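Local coordinates for protein polygalacturonase (Pectobacterium carotovorum subsp. carotovorum, PDB 1BHE) that hydrolyses alpha-1,4 linkages between galacturonosyl residues of polygalacturonic acid and is involved in the maceration and soft-rotting of plant tissue, at residues G278-S283 and P307-T312; V299-V304 and K331-E336; D311-K316 and N344-K349; G339-N344 and S365-K370; I352-K357 and K370-K375. All blocks are in the same frame, centred on the assembly; numbering follows the deposited sequence.

Overall arrangement
All five contacts pair successive coils at the C-terminal end of a parallel beta-helix. Contacts 1 and 4 are strand pairs of one face, built from strands 277-282, 306-311, 340-344 and 366-370; their centres are about 10 Å apart, and the 306-311/340-344 pair joins them. Contact 3 continues this face into loops, sharing Asp311 and Thr312 with contact 1 and Asn344 with contact 4. Contacts 2 and 5, centres about 18 Å apart, lie on different legs of bent strands, linked where 324-335 pairs with 352-360. Along the chain the segments interleave, so this end is built up coil by coil, from contact 1, beside the inferred active-site residues, to contact 5 at the chain's end.

Contact 1: residues G278-S283 and P307-T312; sequences GLRIKS and PIVIDT
Arg280 and Val309 lie side by side on one face of this strand pair, pointing the same way. With CG anti to the backbone N (chi1 -176°), the aliphatic part of Arg280 runs alongside the valine: Arg280 CG is 3.8 Å from Val309 CB, and Arg280 CD is 3.9 Å from Val309 CG1. The chain then bends at chi3 (76°), and Lys282 CD sits 3.5 Å above the guanidinium plane, over its centre. Asp224 bridges the two charges, with OD1 to Arg280 NH2 and OD2 to Lys282 NZ, while Arg280 NE bonds to Ser254 OG. The strands belong to successive coils of the parallel beta-helix of family 28 glycosyl hydrolases, and this face borders the catalytic region: the Arg280 side chain comes within about 4 Å of that of His251, inferred to be an active-site residue, and about 7 Å of that of Asp223, the predicted proton donor. Leu279, Ile281, Ile308 and Ile310 point to the other face, where Ile281 CB is 4.5 Å from Ile310 CG1 and Tyr296 and Trp325 pack against Ile281. Five backbone bonds hold the register, from Leu279 N to Pro307 O at 2.9 Å through to Ser283 N to Asp311 O, also 2.9 Å.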
# COMPACT_ATOMS: atom_id res chain seq x y z
N GLY A 278 -9.71 -11.15 4.70
CA GLY A 278 -8.52 -11.94 4.40
C GLY A 278 -8.05 -11.68 2.97
O GLY A 278 -7.31 -10.73 2.69
N LEU A 279 -8.49 -12.55 2.08
CA LEU A 279 -8.18 -12.47 0.66
C LEU A 279 -9.36 -11.85 -0.07
O LEU A 279 -10.47 -12.39 -0.06
CB LEU A 279 -7.87 -13.87 0.11
CG LEU A 279 -6.86 -14.71 0.90
CD1 LEU A 279 -6.86 -16.15 0.39
CD2 LEU A 279 -5.47 -14.12 0.80
N ARG A 280 -9.14 -10.70 -0.71
CA ARG A 280 -10.24 -10.00 -1.33
C ARG A 280 -10.06 -9.50 -2.75
O ARG A 280 -9.03 -8.97 -3.16
CB ARG A 280 -10.55 -8.79 -0.41
CG ARG A 280 -11.74 -7.96 -0.84
CD ARG A 280 -12.23 -7.14 0.36
NE ARG A 280 -11.33 -6.00 0.59
CZ ARG A 280 -11.74 -4.89 1.18
NH1 ARG A 280 -13.01 -4.80 1.59
NH2 ARG A 280 -10.91 -3.88 1.38
N ILE A 281 -11.12 -9.66 -3.53
CA ILE A 281 -11.24 -9.15 -4.88
C ILE A 281 -12.55 -8.34 -4.88
O ILE A 281 -13.62 -8.92 -4.68
CB ILE A 281 -11.24 -10.16 -6.02
CG1 ILE A 281 -10.04 -11.11 -5.94
CG2 ILE A 281 -11.24 -9.41 -7.36
CD1 ILE A 281 -9.96 -12.19 -6.99
N LYS A 282 -12.44 -7.03 -5.03
CA LYS A 282 -13.62 -6.18 -4.96
C LYS A 282 -13.69 -5.14 -6.05
O LYS A 282 -12.68 -4.65 -6.54
CB LYS A 282 -13.62 -5.47 -3.59
CG LYS A 282 -12.40 -4.59 -3.37
CD LYS A 282 -12.52 -3.79 -2.08
CE LYS A 282 -11.87 -2.42 -2.22
NZ LYS A 282 -10.55 -2.37 -1.52
N SER A 283 -14.92 -4.76 -6.40
CA SER A 283 -15.15 -3.74 -7.41
C SER A 283 -16.59 -3.24 -7.37
O SER A 283 -17.38 -3.59 -6.48
CB SER A 283 -14.79 -4.26 -8.80
OG SER A 283 -14.39 -3.19 -9.64
N PRO A 307 -12.71 -14.09 5.82
CA PRO A 307 -11.50 -14.69 5.29
C PRO A 307 -11.37 -14.64 3.78
O PRO A 307 -10.26 -14.45 3.26
CB PRO A 307 -11.51 -16.12 5.83
CG PRO A 307 -12.90 -16.39 6.26
CD PRO A 307 -13.48 -15.05 6.65
N ILE A 308 -12.45 -14.84 3.04
CA ILE A 308 -12.44 -14.78 1.58
C ILE A 308 -13.57 -13.86 1.14
O ILE A 308 -14.73 -14.05 1.53
CB ILE A 308 -12.58 -16.13 0.86
CG1 ILE A 308 -11.42 -17.07 1.20
CG2 ILE A 308 -12.67 -15.92 -0.65
CD1 ILE A 308 -11.54 -18.47 0.64
N VAL A 309 -13.24 -12.83 0.36
CA VAL A 309 -14.22 -11.90 -0.16
C VAL A 309 -14.01 -11.69 -1.66
O VAL A 309 -12.97 -11.19 -2.10
CB VAL A 309 -14.23 -10.51 0.49
CG1 VAL A 309 -15.27 -9.60 -0.16
CG2 VAL A 309 -14.48 -10.55 1.99
N ILE A 310 -15.02 -12.04 -2.45
CA ILE A 310 -15.04 -11.79 -3.88
C ILE A 310 -16.35 -11.04 -4.12
O ILE A 310 -17.43 -11.63 -4.15
CB ILE A 310 -14.93 -13.02 -4.79
CG1 ILE A 310 -13.57 -13.70 -4.63
CG2 ILE A 310 -15.16 -12.62 -6.24
CD1 ILE A 310 -13.33 -14.90 -5.51
N ASP A 311 -16.26 -9.71 -4.19
CA ASP A 311 -17.44 -8.88 -4.34
C ASP A 311 -17.39 -7.94 -5.53
O ASP A 311 -16.60 -7.00 -5.56
CB ASP A 311 -17.64 -8.05 -3.06
CG ASP A 311 -19.09 -7.62 -2.89
OD1 ASP A 311 -19.82 -7.55 -3.90
OD2 ASP A 311 -19.50 -7.35 -1.74
N THR A 312 -18.31 -8.15 -6.48
CA THR A 312 -18.39 -7.32 -7.66
C THR A 312 -19.27 -6.10 -7.46
O THR A 312 -19.31 -5.21 -8.32
CB THR A 312 -18.93 -8.10 -8.88
OG1 THR A 312 -20.30 -8.45 -8.59
CG2 THR A 312 -18.12 -9.35 -9.14

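Contact 2: residues V299-V304 and K331-E336; sequences VVMKNV and KDVTSE
Val299 pairs with Val333, Val300 with Thr334 and Met301 with Ser335 in a parallel ladder whose short strand axes are 4.8 Å apart and only 7° from parallel. Its central bonds are short, Met301 N to Thr334 O at 2.8 Å and Thr334 N to Val299 O at 2.9 Å. The starting end is slacker, with Val299 N to Asp332 O at 3.3 Å, where segment 331-336 turns a corner at Asp332. On one face the two valines Val299 and Val333 stand side by side, Val299 CB 4.0 Å from Val333 CG2. The Met301 chain bends at chi3 (-123°), and its CE meets Val333 CG1 at 3.5 Å. Ser335 OG, at the end of this row, is gripped by two waters: it receives a hydrogen from one, which itself accepts from Val304 N, and gives one to the other, which donates to Val304 O. Toward solvent, Lys302 and Glu336 run alongside each other. Glu336 OE1 lies 3.5 Å from Lys302 CG but 4.0 Å from Lys302 NZ, a long salt bridge, while the other carboxylate oxygen faces a Val300 methyl. In the beta-helix this strand pair adjoins the one formed with strand 258-273, whose Met272 touches Met301; Pro307, which begins the next face, packs against both Met301 and Ser335.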
# COMPACT_ATOMS: atom_id res chain seq x y z
N VAL A 299 -2.11 -19.92 3.01
CA VAL A 299 -2.58 -18.77 3.76
C VAL A 299 -3.19 -19.24 5.08
O VAL A 299 -4.08 -20.09 5.07
CB VAL A 299 -3.64 -17.98 2.97
CG1 VAL A 299 -4.04 -16.70 3.71
CG2 VAL A 299 -3.15 -17.62 1.58
N VAL A 300 -2.69 -18.74 6.21
CA VAL A 300 -3.21 -19.12 7.52
C VAL A 300 -3.79 -17.88 8.21
O VAL A 300 -3.06 -16.91 8.43
CB VAL A 300 -2.15 -19.76 8.42
CG1 VAL A 300 -2.71 -20.08 9.80
CG2 VAL A 300 -1.58 -21.03 7.80
N MET A 301 -5.08 -17.91 8.53
CA MET A 301 -5.73 -16.78 9.17
C MET A 301 -6.25 -17.07 10.57
O MET A 301 -6.75 -18.15 10.88
CB MET A 301 -6.91 -16.29 8.31
CG MET A 301 -6.54 -15.81 6.92
SD MET A 301 -7.99 -15.61 5.87
CE MET A 301 -7.57 -16.67 4.50
N LYS A 302 -6.14 -16.06 11.43
CA LYS A 302 -6.58 -16.10 12.81
C LYS A 302 -7.31 -14.78 13.13
O LYS A 302 -6.78 -13.70 12.87
CB LYS A 302 -5.42 -16.22 13.80
CG LYS A 302 -4.51 -17.42 13.74
CD LYS A 302 -3.66 -17.54 15.00
CE LYS A 302 -2.17 -17.47 14.70
NZ LYS A 302 -1.51 -18.79 14.88
N ASN A 303 -8.52 -14.86 13.66
CA ASN A 303 -9.30 -13.68 14.01
C ASN A 303 -9.59 -12.77 12.83
O ASN A 303 -9.60 -11.54 12.94
CB ASN A 303 -8.61 -12.90 15.14
CG ASN A 303 -8.56 -13.63 16.46
OD1 ASN A 303 -9.48 -14.36 16.83
ND2 ASN A 303 -7.48 -13.46 17.21
N VAL A 304 -9.91 -13.35 11.68
CA VAL A 304 -10.29 -12.64 10.47
C VAL A 304 -11.78 -12.85 10.22
O VAL A 304 -12.21 -13.95 9.90
CB VAL A 304 -9.46 -13.13 9.27
CG1 VAL A 304 -9.92 -12.50 7.97
CG2 VAL A 304 -7.98 -12.86 9.49
N LYS A 331 -5.59 -22.48 -2.67
CA LYS A 331 -5.05 -23.78 -2.30
C LYS A 331 -4.38 -23.75 -0.93
O LYS A 331 -3.55 -22.89 -0.64
CB LYS A 331 -4.04 -24.27 -3.35
CG LYS A 331 -3.51 -25.67 -3.10
CD LYS A 331 -2.80 -26.22 -4.32
CE LYS A 331 -2.66 -27.73 -4.26
NZ LYS A 331 -2.04 -28.18 -2.98
N ASP A 332 -4.73 -24.74 -0.09
CA ASP A 332 -4.16 -24.82 1.26
C ASP A 332 -4.36 -23.51 2.01
O ASP A 332 -3.40 -22.85 2.42
CB ASP A 332 -2.67 -25.16 1.18
CG ASP A 332 -2.42 -26.58 0.69
OD1 ASP A 332 -3.25 -27.46 1.00
OD2 ASP A 332 -1.41 -26.80 0.00
N VAL A 333 -5.62 -23.13 2.19
CA VAL A 333 -5.98 -21.91 2.91
C VAL A 333 -6.77 -22.30 4.16
O VAL A 333 -7.78 -23.00 4.06
CB VAL A 333 -6.81 -20.96 2.03
CG1 VAL A 333 -7.40 -19.80 2.84
CG2 VAL A 333 -5.97 -20.40 0.89
N THR A 334 -6.29 -21.90 5.33
CA THR A 334 -6.94 -22.23 6.59
C THR A 334 -7.35 -20.99 7.38
O THR A 334 -6.61 -20.01 7.49
CB THR A 334 -6.03 -23.06 7.52
OG1 THR A 334 -5.48 -24.19 6.83
CG2 THR A 334 -6.81 -23.56 8.73
N SER A 335 -8.54 -21.05 7.97
CA SER A 335 -9.05 -20.00 8.84
C SER A 335 -9.39 -20.66 10.18
O SER A 335 -10.27 -21.51 10.26
CB SER A 335 -10.26 -19.29 8.25
OG SER A 335 -10.57 -18.15 9.05
N GLU A 336 -8.65 -20.29 11.22
CA GLU A 336 -8.79 -20.89 12.53
C GLU A 336 -9.96 -20.42 13.36
O GLU A 336 -10.29 -21.07 14.37
CB GLU A 336 -7.47 -20.68 13.31
CG GLU A 336 -6.37 -21.61 12.84
CD GLU A 336 -5.01 -21.29 13.43
OE1 GLU A 336 -4.92 -20.79 14.56
OE2 GLU A 336 -4.00 -21.55 12.73
O HOH W 1 -9.61 -16.29 11.17
O HOH W 2 -12.73 -16.63 9.51

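Contact 3: residues D311-K316 and N344-K349; sequences DTVYEK and NGENAK
Thr312 and Val313 fill the close-packed part of this contact between two loops that leave adjacent strands of the beta-helix. Thr312 N bonds to Asn344 O at 3.0 Å, continuing the parallel ladder by one step. The Thr312 hydroxyl points at Glu346 O; the modelled 2.4 Å between OG1 and that oxygen is very short and doubtful. The Val313 side chain crosses those of Asn344, Glu346 and Asn347 at about a right angle, its CG2 3.1 Å from Asn344 ND2 and its CG1 3.1 Å from Asn347 ND2, which is buried with no partner in the model. On the looser side, Asp311 OD1 stays 3.6 Å from Asn344 ND2, and a water donates to Asp311 OD2 and accepts from Asn344 ND2, each at 2.8 Å. Two Asx turns tie Asp311 OD1 to Val313 N and Asn344 OD1 to Glu346 N, each donor above its acceptor's plane. With those oxygens engaged in their own loops, the polar link between the two side chains is water-mediated, not direct.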
# COMPACT_ATOMS: atom_id res chain seq x y z
N ASP A 311 -16.26 -9.71 -4.19
CA ASP A 311 -17.44 -8.88 -4.34
C ASP A 311 -17.39 -7.94 -5.53
O ASP A 311 -16.60 -7.00 -5.56
CB ASP A 311 -17.64 -8.05 -3.06
CG ASP A 311 -19.09 -7.62 -2.89
OD1 ASP A 311 -19.82 -7.55 -3.90
OD2 ASP A 311 -19.50 -7.35 -1.74
N THR A 312 -18.31 -8.15 -6.48
CA THR A 312 -18.39 -7.32 -7.66
C THR A 312 -19.27 -6.10 -7.46
O THR A 312 -19.31 -5.21 -8.32
CB THR A 312 -18.93 -8.10 -8.88
OG1 THR A 312 -20.30 -8.45 -8.59
CG2 THR A 312 -18.12 -9.35 -9.14
N VAL A 313 -19.98 -6.00 -6.34
CA VAL A 313 -20.80 -4.83 -6.04
C VAL A 313 -20.50 -4.35 -4.62
O VAL A 313 -21.38 -4.13 -3.80
CB VAL A 313 -22.31 -5.09 -6.19
CG1 VAL A 313 -22.75 -5.09 -7.65
CG2 VAL A 313 -22.71 -6.40 -5.52
N TYR A 314 -19.21 -4.20 -4.33
CA TYR A 314 -18.75 -3.76 -3.01
C TYR A 314 -19.49 -2.50 -2.57
O TYR A 314 -20.06 -2.46 -1.48
CB TYR A 314 -17.24 -3.55 -3.01
CG TYR A 314 -16.64 -3.11 -1.70
CD1 TYR A 314 -16.66 -3.93 -0.58
CD2 TYR A 314 -16.03 -1.86 -1.59
CE1 TYR A 314 -16.11 -3.52 0.62
CE2 TYR A 314 -15.47 -1.45 -0.39
CZ TYR A 314 -15.51 -2.28 0.71
OH TYR A 314 -14.95 -1.86 1.90
N GLU A 315 -19.45 -1.46 -3.38
CA GLU A 315 -20.22 -0.25 -3.15
C GLU A 315 -21.20 -0.05 -4.32
O GLU A 315 -20.98 -0.60 -5.40
CB GLU A 315 -19.34 0.99 -3.08
CG GLU A 315 -18.26 1.01 -2.02
CD GLU A 315 -17.30 2.16 -2.29
OE1 GLU A 315 -17.75 3.33 -2.18
OE2 GLU A 315 -16.13 1.89 -2.63
N LYS A 316 -22.24 0.73 -4.08
CA LYS A 316 -23.21 1.01 -5.15
C LYS A 316 -22.83 2.32 -5.82
O LYS A 316 -22.95 3.40 -5.24
CB LYS A 316 -24.64 1.02 -4.65
CG LYS A 316 -24.93 1.84 -3.41
CD LYS A 316 -26.30 2.49 -3.46
CE LYS A 316 -27.37 1.61 -2.85
NZ LYS A 316 -27.64 1.94 -1.42
N ASN A 344 -19.83 -12.83 -4.24
CA ASN A 344 -20.89 -12.14 -4.97
C ASN A 344 -20.46 -11.75 -6.39
O ASN A 344 -19.60 -10.90 -6.57
CB ASN A 344 -21.32 -10.90 -4.20
CG ASN A 344 -22.51 -10.19 -4.79
OD1 ASN A 344 -23.03 -10.54 -5.85
ND2 ASN A 344 -22.98 -9.16 -4.09
N GLY A 345 -21.12 -12.35 -7.38
CA GLY A 345 -20.81 -12.10 -8.77
C GLY A 345 -21.88 -11.33 -9.53
O GLY A 345 -21.99 -11.46 -10.75
N GLU A 346 -22.65 -10.51 -8.83
CA GLU A 346 -23.68 -9.68 -9.47
C GLU A 346 -23.03 -8.82 -10.55
O GLU A 346 -21.88 -8.39 -10.41
CB GLU A 346 -24.36 -8.82 -8.41
CG GLU A 346 -25.56 -8.00 -8.86
CD GLU A 346 -26.14 -7.16 -7.74
OE1 GLU A 346 -26.29 -7.67 -6.60
OE2 GLU A 346 -26.45 -5.97 -7.97
N ASN A 347 -23.70 -8.58 -11.67
CA ASN A 347 -23.17 -7.76 -12.75
C ASN A 347 -22.17 -8.46 -13.65
O ASN A 347 -21.77 -7.89 -14.67
CB ASN A 347 -22.57 -6.45 -12.21
CG ASN A 347 -23.59 -5.45 -11.72
OD1 ASN A 347 -24.71 -5.36 -12.23
ND2 ASN A 347 -23.21 -4.69 -10.70
N ALA A 348 -21.75 -9.68 -13.35
CA ALA A 348 -20.91 -10.48 -14.22
C ALA A 348 -21.82 -11.22 -15.20
O ALA A 348 -22.81 -11.82 -14.77
CB ALA A 348 -20.08 -11.47 -13.44
N LYS A 349 -21.51 -11.17 -16.49
CA LYS A 349 -22.33 -11.83 -17.50
C LYS A 349 -22.65 -13.27 -17.13
O LYS A 349 -23.82 -13.67 -17.13
CB LYS A 349 -21.64 -11.76 -18.87
CG LYS A 349 -21.42 -10.35 -19.37
CD LYS A 349 -22.71 -9.71 -19.85
CE LYS A 349 -22.80 -8.25 -19.44
NZ LYS A 349 -24.13 -7.67 -19.75
O HOH W 3 -22.25 -7.31 -2.13

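Contact 4: residues G339-N344 and S365-K370; sequences GVVVLN and STWQIK
Val341 and Trp367 occupy matching positions of two parallel strands whose short axes differ by 2° and run 4.7 Å apart, with bonds such as Val341 N to Thr366 O at 2.8 Å. Their side chains run side by side. Trp367 CG stands anti to the carbonyl carbon (chi1 -58°), and Val341 CB sits 3.9 Å above one ring face, offset toward the rim, with Val341 CG1 3.5 Å from Trp367 CE3. Leu343 CD1 comes to the ring edge, near its plane, and also lies 4.0 Å from Ile369 CG1. On the other face Gln368 runs alongside Val342, its OE1 4.0 Å from Val342 CG2, and crosses Val340. Lys370 runs alongside Asn344, its CE packing 3.2 Å from Asn344 OD1, which accepts from Glu346 N. This is the last strand pair of this face of the beta-helix. Strand 306-311 flanks 340-344 on the far side from 366-370, with Ile310 packing on Leu343, while Leu361 touches both Val341 and Trp367 and strand 372-375 meets Leu343.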
# COMPACT_ATOMS: atom_id res chain seq x y z
N GLY A 339 -15.81 -17.16 10.85
CA GLY A 339 -15.89 -16.02 9.94
C GLY A 339 -16.90 -16.27 8.83
O GLY A 339 -17.56 -17.31 8.78
N VAL A 340 -17.05 -15.29 7.94
CA VAL A 340 -17.96 -15.36 6.81
C VAL A 340 -17.22 -15.23 5.48
O VAL A 340 -16.40 -14.33 5.29
CB VAL A 340 -19.03 -14.25 6.90
CG1 VAL A 340 -19.81 -14.07 5.60
CG2 VAL A 340 -20.01 -14.53 8.04
N VAL A 341 -17.56 -16.11 4.55
CA VAL A 341 -17.01 -16.06 3.20
C VAL A 341 -18.07 -15.46 2.28
O VAL A 341 -19.19 -15.97 2.19
CB VAL A 341 -16.58 -17.43 2.66
CG1 VAL A 341 -16.34 -17.39 1.15
CG2 VAL A 341 -15.32 -17.91 3.36
N VAL A 342 -17.72 -14.36 1.62
CA VAL A 342 -18.63 -13.67 0.72
C VAL A 342 -18.20 -13.82 -0.74
O VAL A 342 -17.12 -13.40 -1.15
CB VAL A 342 -18.76 -12.18 1.06
CG1 VAL A 342 -19.71 -11.48 0.10
CG2 VAL A 342 -19.22 -11.98 2.50
N LEU A 343 -19.07 -14.44 -1.54
CA LEU A 343 -18.82 -14.62 -2.96
C LEU A 343 -20.00 -14.05 -3.74
O LEU A 343 -21.05 -14.68 -3.85
CB LEU A 343 -18.59 -16.08 -3.33
CG LEU A 343 -17.54 -16.88 -2.57
CD1 LEU A 343 -17.63 -18.35 -2.92
CD2 LEU A 343 -16.14 -16.33 -2.85
N ASN A 344 -19.83 -12.83 -4.24
CA ASN A 344 -20.89 -12.14 -4.97
C ASN A 344 -20.46 -11.75 -6.39
O ASN A 344 -19.60 -10.90 -6.57
CB ASN A 344 -21.32 -10.90 -4.20
CG ASN A 344 -22.51 -10.19 -4.79
OD1 ASN A 344 -23.03 -10.54 -5.85
ND2 ASN A 344 -22.98 -9.16 -4.09
N SER A 365 -18.67 -21.46 10.28
CA SER A 365 -18.53 -20.40 9.29
C SER A 365 -19.64 -20.43 8.25
O SER A 365 -20.17 -21.49 7.92
CB SER A 365 -17.18 -20.50 8.57
OG SER A 365 -16.11 -20.08 9.39
N THR A 366 -19.97 -19.25 7.71
CA THR A 366 -21.02 -19.15 6.72
C THR A 366 -20.50 -18.66 5.37
O THR A 366 -19.62 -17.82 5.27
CB THR A 366 -22.16 -18.21 7.18
OG1 THR A 366 -22.68 -18.69 8.43
CG2 THR A 366 -23.29 -18.13 6.17
N TRP A 367 -21.09 -19.22 4.32
CA TRP A 367 -20.79 -18.85 2.95
C TRP A 367 -22.01 -18.11 2.38
O TRP A 367 -23.13 -18.60 2.49
CB TRP A 367 -20.48 -20.05 2.08
CG TRP A 367 -19.35 -20.94 2.50
CD1 TRP A 367 -19.29 -21.72 3.62
CD2 TRP A 367 -18.12 -21.15 1.80
NE1 TRP A 367 -18.10 -22.40 3.66
CE2 TRP A 367 -17.36 -22.07 2.55
CE3 TRP A 367 -17.58 -20.65 0.61
CZ2 TRP A 367 -16.10 -22.50 2.15
CZ3 TRP A 367 -16.33 -21.08 0.21
CH2 TRP A 367 -15.60 -21.99 0.99
N GLN A 368 -21.80 -16.93 1.80
CA GLN A 368 -22.86 -16.17 1.17
C GLN A 368 -22.53 -16.11 -0.32
O GLN A 368 -21.64 -15.37 -0.74
CB GLN A 368 -23.02 -14.78 1.76
CG GLN A 368 -23.52 -14.75 3.19
CD GLN A 368 -23.47 -13.39 3.85
OE1 GLN A 368 -23.08 -12.38 3.26
NE2 GLN A 368 -23.89 -13.34 5.12
N ILE A 369 -23.19 -16.96 -1.11
CA ILE A 369 -22.90 -17.09 -2.53
C ILE A 369 -23.99 -16.56 -3.45
O ILE A 369 -25.17 -16.86 -3.32
CB ILE A 369 -22.62 -18.57 -2.87
CG1 ILE A 369 -21.48 -19.13 -2.02
CG2 ILE A 369 -22.32 -18.75 -4.35
CD1 ILE A 369 -21.38 -20.64 -1.98
N LYS A 370 -23.56 -15.81 -4.45
CA LYS A 370 -24.44 -15.24 -5.46
C LYS A 370 -23.74 -15.17 -6.81
O LYS A 370 -22.75 -14.45 -6.99
CB LYS A 370 -24.94 -13.86 -5.03
CG LYS A 370 -25.72 -13.10 -6.09
CD LYS A 370 -26.71 -12.11 -5.50
CE LYS A 370 -26.02 -10.91 -4.86
NZ LYS A 370 -26.91 -10.19 -3.91

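Contact 5: residues I352-K357 and K370-K375; sequences IEVTMK and KNVNVK
Val354 CG2 is the meeting point of the apolar side: it lies 3.6 Å from Val372 CG2, 3.6 Å from Val374 CG2, and 3.4 Å from the backbone oxygen Asn373 O. It gets there because CG2 of Val354 stands between its own backbone N and carbonyl carbon, leaving CG1 beside the N (chi1 -77°). Next to it, Met356 crosses Val374 obliquely, Met356 CG only 3.5 Å from Val374 CG1, tighter than ordinary carbon contact. Val372 CG2 also presses close to Ile352 O, at 3.1 Å. Beneath these side chains, five backbone bonds zip the strands in parallel, from Ile352 N to Asn371 O through to Met356 N to Lys375 O at 2.8 Å; the short axes are inclined at 26°. This is the terminal strand pair of the parallel beta-helix, made by the last strand of the chain. Its other face is polar: Glu353 lies alongside Asn373, with carboxylate and amide planes 33° apart and Glu353 OE1 3.8 Å from Asn373 CB, while Lys375 NZ lies 4.7 Å from Glu353 OE1, not in contact, where opposite charges may still attract. Farther out, Ile310 packs on Val354, Phe330 and Ile308 on Met356, and Trp325 on Ile352. At the corner before the strand, Asn371 adopts a left-handed backbone conformation, and its ND2 bonds to Gly345 O.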
# COMPACT_ATOMS: atom_id res chain seq x y z
N ILE A 352 -19.16 -16.37 -11.89
CA ILE A 352 -17.70 -16.36 -11.73
C ILE A 352 -17.25 -17.73 -11.27
O ILE A 352 -17.83 -18.28 -10.32
CB ILE A 352 -17.25 -15.25 -10.76
CG1 ILE A 352 -17.60 -13.88 -11.34
CG2 ILE A 352 -15.77 -15.35 -10.46
CD1 ILE A 352 -17.54 -12.75 -10.33
N GLU A 353 -16.30 -18.35 -11.97
CA GLU A 353 -15.82 -19.67 -11.58
C GLU A 353 -14.58 -19.55 -10.69
O GLU A 353 -13.62 -18.88 -11.07
CB GLU A 353 -15.51 -20.54 -12.80
CG GLU A 353 -16.59 -20.57 -13.86
CD GLU A 353 -17.74 -21.50 -13.54
OE1 GLU A 353 -17.51 -22.57 -12.94
OE2 GLU A 353 -18.89 -21.16 -13.88
N VAL A 354 -14.60 -20.20 -9.53
CA VAL A 354 -13.47 -20.17 -8.61
C VAL A 354 -13.09 -21.57 -8.16
O VAL A 354 -13.95 -22.44 -7.98
CB VAL A 354 -13.75 -19.32 -7.35
CG1 VAL A 354 -13.64 -17.83 -7.65
CG2 VAL A 354 -15.12 -19.64 -6.77
N THR A 355 -11.80 -21.81 -7.97
CA THR A 355 -11.31 -23.12 -7.54
C THR A 355 -10.79 -23.07 -6.11
O THR A 355 -9.94 -22.25 -5.76
CB THR A 355 -10.20 -23.65 -8.47
OG1 THR A 355 -10.75 -23.91 -9.77
CG2 THR A 355 -9.58 -24.93 -7.94
N MET A 356 -11.33 -23.94 -5.27
CA MET A 356 -10.92 -24.03 -3.87
C MET A 356 -10.38 -25.41 -3.53
O MET A 356 -11.16 -26.36 -3.39
CB MET A 356 -12.09 -23.69 -2.94
CG MET A 356 -12.76 -22.36 -3.19
SD MET A 356 -13.24 -21.54 -1.67
CE MET A 356 -13.63 -19.90 -2.28
N LYS A 357 -9.07 -25.54 -3.39
CA LYS A 357 -8.45 -26.81 -3.04
C LYS A 357 -7.90 -26.76 -1.62
O LYS A 357 -7.08 -25.92 -1.27
CB LYS A 357 -7.33 -27.19 -4.01
CG LYS A 357 -7.72 -27.16 -5.48
CD LYS A 357 -6.94 -28.17 -6.29
CE LYS A 357 -5.72 -27.54 -6.94
NZ LYS A 357 -5.04 -28.49 -7.87
N LYS A 370 -23.56 -15.81 -4.45
CA LYS A 370 -24.44 -15.24 -5.46
C LYS A 370 -23.74 -15.17 -6.81
O LYS A 370 -22.75 -14.45 -6.99
CB LYS A 370 -24.94 -13.86 -5.03
CG LYS A 370 -25.72 -13.10 -6.09
CD LYS A 370 -26.71 -12.11 -5.50
CE LYS A 370 -26.02 -10.91 -4.86
NZ LYS A 370 -26.91 -10.19 -3.91
N ASN A 371 -24.25 -15.94 -7.77
CA ASN A 371 -23.69 -15.98 -9.11
C ASN A 371 -22.20 -16.28 -9.16
O ASN A 371 -21.42 -15.61 -9.84
CB ASN A 371 -24.00 -14.66 -9.84
CG ASN A 371 -23.86 -14.81 -11.35
OD1 ASN A 371 -24.07 -15.91 -11.88
ND2 ASN A 371 -23.49 -13.73 -12.02
N VAL A 372 -21.78 -17.34 -8.48
CA VAL A 372 -20.40 -17.81 -8.48
C VAL A 372 -20.38 -19.30 -8.15
O VAL A 372 -20.98 -19.74 -7.17
CB VAL A 372 -19.49 -17.04 -7.52
CG1 VAL A 372 -20.16 -16.87 -6.16
CG2 VAL A 372 -18.14 -17.73 -7.32
N ASN A 373 -19.67 -20.06 -8.98
CA ASN A 373 -19.57 -21.50 -8.77
C ASN A 373 -18.19 -21.88 -8.25
O ASN A 373 -17.16 -21.49 -8.80
CB ASN A 373 -19.90 -22.26 -10.06
CG ASN A 373 -21.40 -22.34 -10.26
OD1 ASN A 373 -22.11 -22.90 -9.43
ND2 ASN A 373 -21.87 -21.78 -11.37
N VAL A 374 -18.18 -22.65 -7.17
CA VAL A 374 -16.95 -23.10 -6.54
C VAL A 374 -16.61 -24.53 -6.96
O VAL A 374 -17.38 -25.45 -6.69
CB VAL A 374 -17.04 -23.02 -5.01
CG1 VAL A 374 -15.80 -23.60 -4.34
CG2 VAL A 374 -17.26 -21.58 -4.56
N LYS A 375 -15.46 -24.69 -7.60
CA LYS A 375 -15.00 -26.03 -7.97
C LYS A 375 -14.02 -26.46 -6.88
O LYS A 375 -13.26 -25.63 -6.37
CB LYS A 375 -14.38 -26.07 -9.35
CG LYS A 375 -15.36 -25.85 -10.49
CD LYS A 375 -14.90 -26.55 -11.76
CE LYS A 375 -15.93 -26.41 -12.87
NZ LYS A 375 -15.31 -26.49 -14.23